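Local atomic coordinates of salicylaldehyde dehydrogenase NahF (Pseudomonas putida, PDB entry 4JZ6), a protein that probably catalyses the NAD+-dependent oxidation of salicylaldehyde to salicylate, a step in the breakdown of naphthalene. Residues 315-318 / 319-323; 357-360 / 361-365. All blocks are in the same frame, centred on the assembly; numbering follows the deposited sequence.

In the fold
Both contacts are local: contact 1 joins neighbouring turns in the middle of helix 311-327, contact 2 joins the last turn of helix 349-362, the next helix along the chain, to the residues that leave it. Their centres are 20 Å apart and their nearest atoms about 11 Å, so they do not touch. The seven-stranded sheet connects them. At strand 381-384, contact 1 meets Ile382 and Asp384 while contact 2 meets Thr381 and Leu383, which probably puts the helices on opposite faces. Each contact lies 30 Å from the centre of the chain, at its periphery and away from both bound salicylaldehydes, including the one beside Cys301, and from the predicted active-site Glu267.

Contact 1: 315-318 / 319-323; sequences DEFV and ARFVE. With SO4 (sulfate ion), chain E.
Glu316 and Arg320, one turn apart on helix 311-327, lie side by side and point the same way. Glu316 is extended, with CG anti to the backbone N (chi1 179°), and this carries its carboxylate to the guanidinium of Arg320. The two planes are turned 48° apart, and a single oxygen, OE2, makes the salt bridge to NH2; the modelled separation is implausibly short, so its exact length is doubtful. Toward the sulfate, Arg320 NH1 gives a hydrogen bond to O4, 3.2 Å away at the guanidinium edge and in its plane, and NH2 adds a weak one to O1 at 3.5 Å.

Phe317 and Phe321 also run alongside each other, but their rings meet obliquely: the planes differ by 36°, the centroids are 5.7 Å apart, and CE2 of Phe317 comes to 4.2 Å from CD2 of Phe321. Both rings reach helix 282-294, at Val286 and Val290, and strand 306-310. Val318 CG1 and Val322 CG2, 4.2 Å apart, continue the apolar side onto strands 381-384 and 401-407. The backbone adds helical bonds, as from Phe321 N to Phe317 O at 2.9 Å.

The sulfate, probably from the crystallisation liquor, is also held by Arg431 and by Ile282 N and Asn283 N at the start of helix 282-294. Arg320 thus bridges two negative groups through NH2, which in the crystal probably favours its positive charge.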
ATOM      1  N   ASP A 315      19.586  10.140  36.145  1.00 33.12           N
ATOM      2  CA  ASP A 315      20.378   9.427  37.144  1.00 33.77           C
ATOM      3  C   ASP A 315      19.514   8.600  38.090  1.00 46.38           C
ATOM      4  O   ASP A 315      19.843   7.452  38.401  1.00 47.01           O
ATOM      5  CB  ASP A 315      21.246  10.396  37.951  1.00 34.94           C
ATOM      6  CG  ASP A 315      22.483  10.842  37.197  1.00 42.10           C
ATOM      7  OD1 ASP A 315      22.957  10.086  36.324  1.00 50.42           O
ATOM      8  OD2 ASP A 315      22.989  11.947  37.487  1.00 44.14           O
ATOM      9  N   GLU A 316      18.410   9.182  38.545  1.00 41.95           N
ATOM     10  CA  GLU A 316      17.521   8.491  39.467  1.00 33.24           C
ATOM     11  C   GLU A 316      16.815   7.347  38.758  1.00 33.94           C
ATOM     12  O   GLU A 316      16.758   6.230  39.272  1.00 32.21           O
ATOM     13  CB  GLU A 316      16.495   9.458  40.050  1.00 44.02           C
ATOM     14  CG  GLU A 316      15.504   8.819  41.003  1.00 46.96           C
ATOM     15  CD  GLU A 316      14.403   9.783  41.419  1.00 58.79           C
ATOM     16  OE1 GLU A 316      14.506  10.992  41.100  1.00 57.70           O
ATOM     17  OE2 GLU A 316      13.427   9.332  42.058  1.00 65.80           O
ATOM     18  N   PHE A 317      16.286   7.631  37.571  1.00 31.45           N
ATOM     19  CA  PHE A 317      15.580   6.627  36.779  1.00 30.50           C
ATOM     20  C   PHE A 317      16.478   5.454  36.413  1.00 31.38           C
ATOM     21  O   PHE A 317      16.070   4.294  36.519  1.00 30.11           O
ATOM     22  CB  PHE A 317      15.009   7.243  35.502  1.00 29.80           C
ATOM     23  CG  PHE A 317      14.479   6.231  34.530  1.00 28.88           C
ATOM     24  CD1 PHE A 317      13.189   5.745  34.655  1.00 28.31           C
ATOM     25  CD2 PHE A 317      15.274   5.760  33.493  1.00 28.67           C
ATOM     26  CE1 PHE A 317      12.701   4.807  33.766  1.00 27.53           C
ATOM     27  CE2 PHE A 317      14.795   4.823  32.603  1.00 27.90           C
ATOM     28  CZ  PHE A 317      13.506   4.346  32.737  1.00 41.90           C
ATOM     29  N   VAL A 318      17.690   5.761  35.960  1.00 30.89           N
ATOM     30  CA  VAL A 318      18.642   4.728  35.570  1.00 30.99           C
ATOM     31  C   VAL A 318      18.989   3.833  36.757  1.00 33.41           C
ATOM     32  O   VAL A 318      19.092   2.615  36.617  1.00 31.40           O
ATOM     33  CB  VAL A 318      19.928   5.333  34.945  1.00 31.53           C
ATOM     34  CG1 VAL A 318      21.004   4.272  34.768  1.00 31.88           C
ATOM     35  CG2 VAL A 318      19.615   5.983  33.612  1.00 30.94           C
ATOM     36  N   ALA A 319      19.136   4.435  37.931  1.00 32.31           N
ATOM     37  CA  ALA A 319      19.453   3.671  39.135  1.00 36.94           C
ATOM     38  C   ALA A 319      18.370   2.639  39.461  1.00 32.46           C
ATOM     39  O   ALA A 319      18.674   1.476  39.728  1.00 35.38           O
ATOM     40  CB  ALA A 319      19.686   4.601  40.315  1.00 33.86           C
ATOM     41  N   ARG A 320      17.110   3.063  39.431  1.00 31.90           N
ATOM     42  CA  ARG A 320      16.001   2.158  39.720  1.00 33.07           C
ATOM     43  C   ARG A 320      15.894   1.070  38.656  1.00 30.73           C
ATOM     44  O   ARG A 320      15.742  -0.111  38.974  1.00 32.23           O
ATOM     45  CB  ARG A 320      14.677   2.921  39.827  1.00 31.07           C
ATOM     46  CG  ARG A 320      14.671   4.013  40.880  1.00 68.47           C
ATOM     47  CD  ARG A 320      13.246   4.354  41.288  1.00 73.79           C
ATOM     48  NE  ARG A 320      13.144   5.673  41.909  1.00 79.11           N
ATOM     49  CZ  ARG A 320      11.994   6.305  42.131  1.00 81.35           C
ATOM     50  NH1 ARG A 320      10.844   5.738  41.783  1.00 79.50           N
ATOM     51  NH2 ARG A 320      11.990   7.506  42.696  1.00 83.66           N
ATOM     52  N   PHE A 321      15.971   1.486  37.395  1.00 30.14           N
ATOM     53  CA  PHE A 321      15.930   0.579  36.253  1.00 29.49           C
ATOM     54  C   PHE A 321      16.986  -0.517  36.410  1.00 30.02           C
ATOM     55  O   PHE A 321      16.707  -1.701  36.206  1.00 29.77           O
ATOM     56  CB  PHE A 321      16.177   1.377  34.971  1.00 30.71           C
ATOM     57  CG  PHE A 321      15.907   0.617  33.705  1.00 31.37           C
ATOM     58  CD1 PHE A 321      15.071  -0.490  33.701  1.00 27.89           C
ATOM     59  CD2 PHE A 321      16.492   1.018  32.510  1.00 28.16           C
ATOM     60  CE1 PHE A 321      14.828  -1.185  32.525  1.00 30.58           C
ATOM     61  CE2 PHE A 321      16.254   0.332  31.336  1.00 27.56           C
ATOM     62  CZ  PHE A 321      15.422  -0.773  31.341  1.00 27.10           C
ATOM     63  N   VAL A 322      18.193  -0.117  36.793  1.00 30.81           N
ATOM     64  CA  VAL A 322      19.293  -1.059  36.936  1.00 31.44           C
ATOM     65  C   VAL A 322      19.044  -2.033  38.083  1.00 31.87           C
ATOM     66  O   VAL A 322      19.326  -3.228  37.970  1.00 32.01           O
ATOM     67  CB  VAL A 322      20.644  -0.329  37.108  1.00 37.78           C
ATOM     68  CG1 VAL A 322      21.690  -1.244  37.749  1.00 33.18           C
ATOM     69  CG2 VAL A 322      21.127   0.186  35.762  1.00 31.97           C
ATOM     70  N   GLU A 323      18.491  -1.517  39.175  1.00 34.65           N
ATOM     71  CA  GLU A 323      18.185  -2.337  40.337  1.00 36.00           C
ATOM     72  C   GLU A 323      17.244  -3.474  39.944  1.00 35.97           C
ATOM     73  O   GLU A 323      17.559  -4.646  40.152  1.00 45.40           O
ATOM     74  CB  GLU A 323      17.575  -1.477  41.446  1.00 45.86           C
ATOM     75  CG  GLU A 323      17.805  -2.001  42.853  1.00 56.42           C
ATOM     76  CD  GLU A 323      16.855  -3.125  43.222  1.00 71.93           C
ATOM     77  OE1 GLU A 323      15.660  -3.042  42.855  1.00 73.69           O
ATOM     78  OE2 GLU A 323      17.308  -4.092  43.877  1.00 77.89           O
TER
HETATM   79  S   SO4 E 504       8.073   8.891  41.567  0.75 41.09           S
HETATM   80  O1  SO4 E 504       9.224   9.539  42.195  0.75 43.09           O
HETATM   81  O2  SO4 E 504       6.850   9.400  42.182  0.75 38.29           O
HETATM   82  O3  SO4 E 504       8.078   9.217  40.145  0.75 39.77           O
HETATM   83  O4  SO4 E 504       8.139   7.439  41.741  0.75 31.23           O

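Contact 2: 357-360 / 361-365; sequences FKDA and IDKGA
Ala360 and Ala365 close the C-terminal end of helix 349-362 in a Schellman motif. Ala365 N bonds to Ala360 O at 3.0 Å, Gly364 N makes a weak bond back to Ile361 O, and the methyls of Ala360 and Ala365 meet at 3.8 Å between their CB atoms. Gly364, with phi at 103°, reverses the chain.

Phe357 and Ile361 lie alongside one another, Ile361 CG1 sitting at the ring edge 4.2 Å from Phe357 CE1. Asp359 and Lys363 cross at a slant, and OD1 takes a weak, salt-bridging bond from NZ at 3.3 Å. Asp362 OD2 lies 3.2 Å from Lys358 CG, against the aliphatic part of that chain, while Lys358 NZ stays 4.5 Å from Asp362 OD2, too far to pair with it directly.

Further out, Phe357 reaches strands 366-369 and 381-384, and Ile361 packs on Val367. The loop at 389-392 positions the charged pair: Arg391 N bonds to Asp359 OD2, and Lys363 NZ to Asp389 O. Two donors grip Ala360 O, since Lys363 N, 3.1 Å away, approaches from the face of the carbonyl plane opposite to Ala365 N.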
ATOM      1  N   PHE A 357      27.758  -3.513  20.546  1.00 38.49           N
ATOM      2  CA  PHE A 357      28.204  -3.278  21.918  1.00 33.84           C
ATOM      3  C   PHE A 357      29.604  -2.649  21.947  1.00 39.83           C
ATOM      4  O   PHE A 357      29.819  -1.631  22.608  1.00 39.80           O
ATOM      5  CB  PHE A 357      28.188  -4.616  22.666  1.00 33.99           C
ATOM      6  CG  PHE A 357      28.232  -4.506  24.170  1.00 34.16           C
ATOM      7  CD1 PHE A 357      29.209  -3.764  24.814  1.00 35.02           C
ATOM      8  CD2 PHE A 357      27.305  -5.188  24.943  1.00 38.84           C
ATOM      9  CE1 PHE A 357      29.250  -3.686  26.197  1.00 39.24           C
ATOM     10  CE2 PHE A 357      27.339  -5.118  26.327  1.00 35.81           C
ATOM     11  CZ  PHE A 357      28.313  -4.365  26.954  1.00 34.61           C
ATOM     12  N   LYS A 358      30.553  -3.260  21.244  1.00 35.95           N
ATOM     13  CA  LYS A 358      31.919  -2.748  21.210  1.00 37.22           C
ATOM     14  C   LYS A 358      31.960  -1.324  20.671  1.00 38.37           C
ATOM     15  O   LYS A 358      32.633  -0.460  21.234  1.00 37.86           O
ATOM     16  CB  LYS A 358      32.829  -3.645  20.365  1.00 42.47           C
ATOM     17  CG  LYS A 358      34.273  -3.149  20.307  1.00 51.96           C
ATOM     18  CD  LYS A 358      35.119  -3.878  19.262  1.00 61.80           C
ATOM     19  CE  LYS A 358      36.567  -3.379  19.289  1.00 62.52           C
ATOM     20  NZ  LYS A 358      37.427  -4.014  18.248  1.00 60.01           N
ATOM     21  N   ASP A 359      31.236  -1.089  19.580  1.00 36.51           N
ATOM     22  CA  ASP A 359      31.210   0.224  18.947  1.00 44.87           C
ATOM     23  C   ASP A 359      30.742   1.302  19.917  1.00 41.10           C
ATOM     24  O   ASP A 359      31.389   2.339  20.062  1.00 36.77           O
ATOM     25  CB  ASP A 359      30.314   0.214  17.707  1.00 45.02           C
ATOM     26  CG  ASP A 359      30.135   1.596  17.110  1.00 42.60           C
ATOM     27  OD1 ASP A 359      30.960   1.988  16.257  1.00 42.50           O
ATOM     28  OD2 ASP A 359      29.175   2.294  17.503  1.00 39.50           O
ATOM     29  N   ALA A 360      29.614   1.046  20.574  1.00 37.56           N
ATOM     30  CA  ALA A 360      29.089   1.951  21.588  1.00 35.78           C
ATOM     31  C   ALA A 360      30.100   2.160  22.709  1.00 39.80           C
ATOM     32  O   ALA A 360      30.381   3.294  23.100  1.00 41.81           O
ATOM     33  CB  ALA A 360      27.784   1.413  22.150  1.00 33.48           C
ATOM     34  N   ILE A 361      30.655   1.063  23.210  1.00 36.08           N
ATOM     35  CA  ILE A 361      31.568   1.119  24.344  1.00 44.82           C
ATOM     36  C   ILE A 361      32.879   1.858  24.028  1.00 46.16           C
ATOM     37  O   ILE A 361      33.439   2.548  24.890  1.00 44.64           O
ATOM     38  CB  ILE A 361      31.814  -0.306  24.935  1.00 42.17           C
ATOM     39  CG1 ILE A 361      31.630  -0.278  26.447  1.00 41.18           C
ATOM     40  CG2 ILE A 361      33.180  -0.867  24.557  1.00 43.06           C
ATOM     41  CD1 ILE A 361      30.310   0.306  26.847  1.00 45.47           C
ATOM     42  N   ASP A 362      33.347   1.738  22.786  1.00 46.17           N
ATOM     43  CA  ASP A 362      34.569   2.413  22.362  1.00 47.30           C
ATOM     44  C   ASP A 362      34.331   3.904  22.177  1.00 46.83           C
ATOM     45  O   ASP A 362      35.275   4.692  22.191  1.00 53.81           O
ATOM     46  CB  ASP A 362      35.104   1.811  21.059  1.00 53.68           C
ATOM     47  CG  ASP A 362      35.716   0.436  21.255  1.00 64.91           C
ATOM     48  OD1 ASP A 362      36.159   0.128  22.382  1.00 70.24           O
ATOM     49  OD2 ASP A 362      35.764  -0.333  20.273  1.00 67.08           O
ATOM     50  N   LYS A 363      33.066   4.283  22.012  1.00 42.17           N
ATOM     51  CA  LYS A 363      32.693   5.676  21.782  1.00 39.09           C
ATOM     52  C   LYS A 363      32.120   6.351  23.021  1.00 38.34           C
ATOM     53  O   LYS A 363      31.404   7.342  22.913  1.00 43.20           O
ATOM     54  CB  LYS A 363      31.693   5.788  20.628  1.00 37.53           C
ATOM     55  CG  LYS A 363      32.269   5.427  19.274  1.00 38.05           C
ATOM     56  CD  LYS A 363      31.218   5.527  18.179  1.00 37.10           C
ATOM     57  CE  LYS A 363      31.801   5.177  16.820  1.00 37.71           C
ATOM     58  NZ  LYS A 363      30.795   5.291  15.734  1.00 49.87           N
ATOM     59  N   GLY A 364      32.423   5.814  24.196  1.00 41.66           N
ATOM     60  CA  GLY A 364      32.060   6.480  25.433  1.00 47.36           C
ATOM     61  C   GLY A 364      30.856   5.939  26.181  1.00 47.20           C
ATOM     62  O   GLY A 364      30.567   6.394  27.291  1.00 50.74           O
ATOM     63  N   ALA A 365      30.150   4.977  25.591  1.00 42.87           N
ATOM     64  CA  ALA A 365      28.996   4.388  26.264  1.00 41.46           C
ATOM     65  C   ALA A 365      29.409   3.741  27.583  1.00 41.83           C
ATOM     66  O   ALA A 365      30.577   3.396  27.789  1.00 45.50           O
ATOM     67  CB  ALA A 365      28.292   3.385  25.369  1.00 34.41           C
TER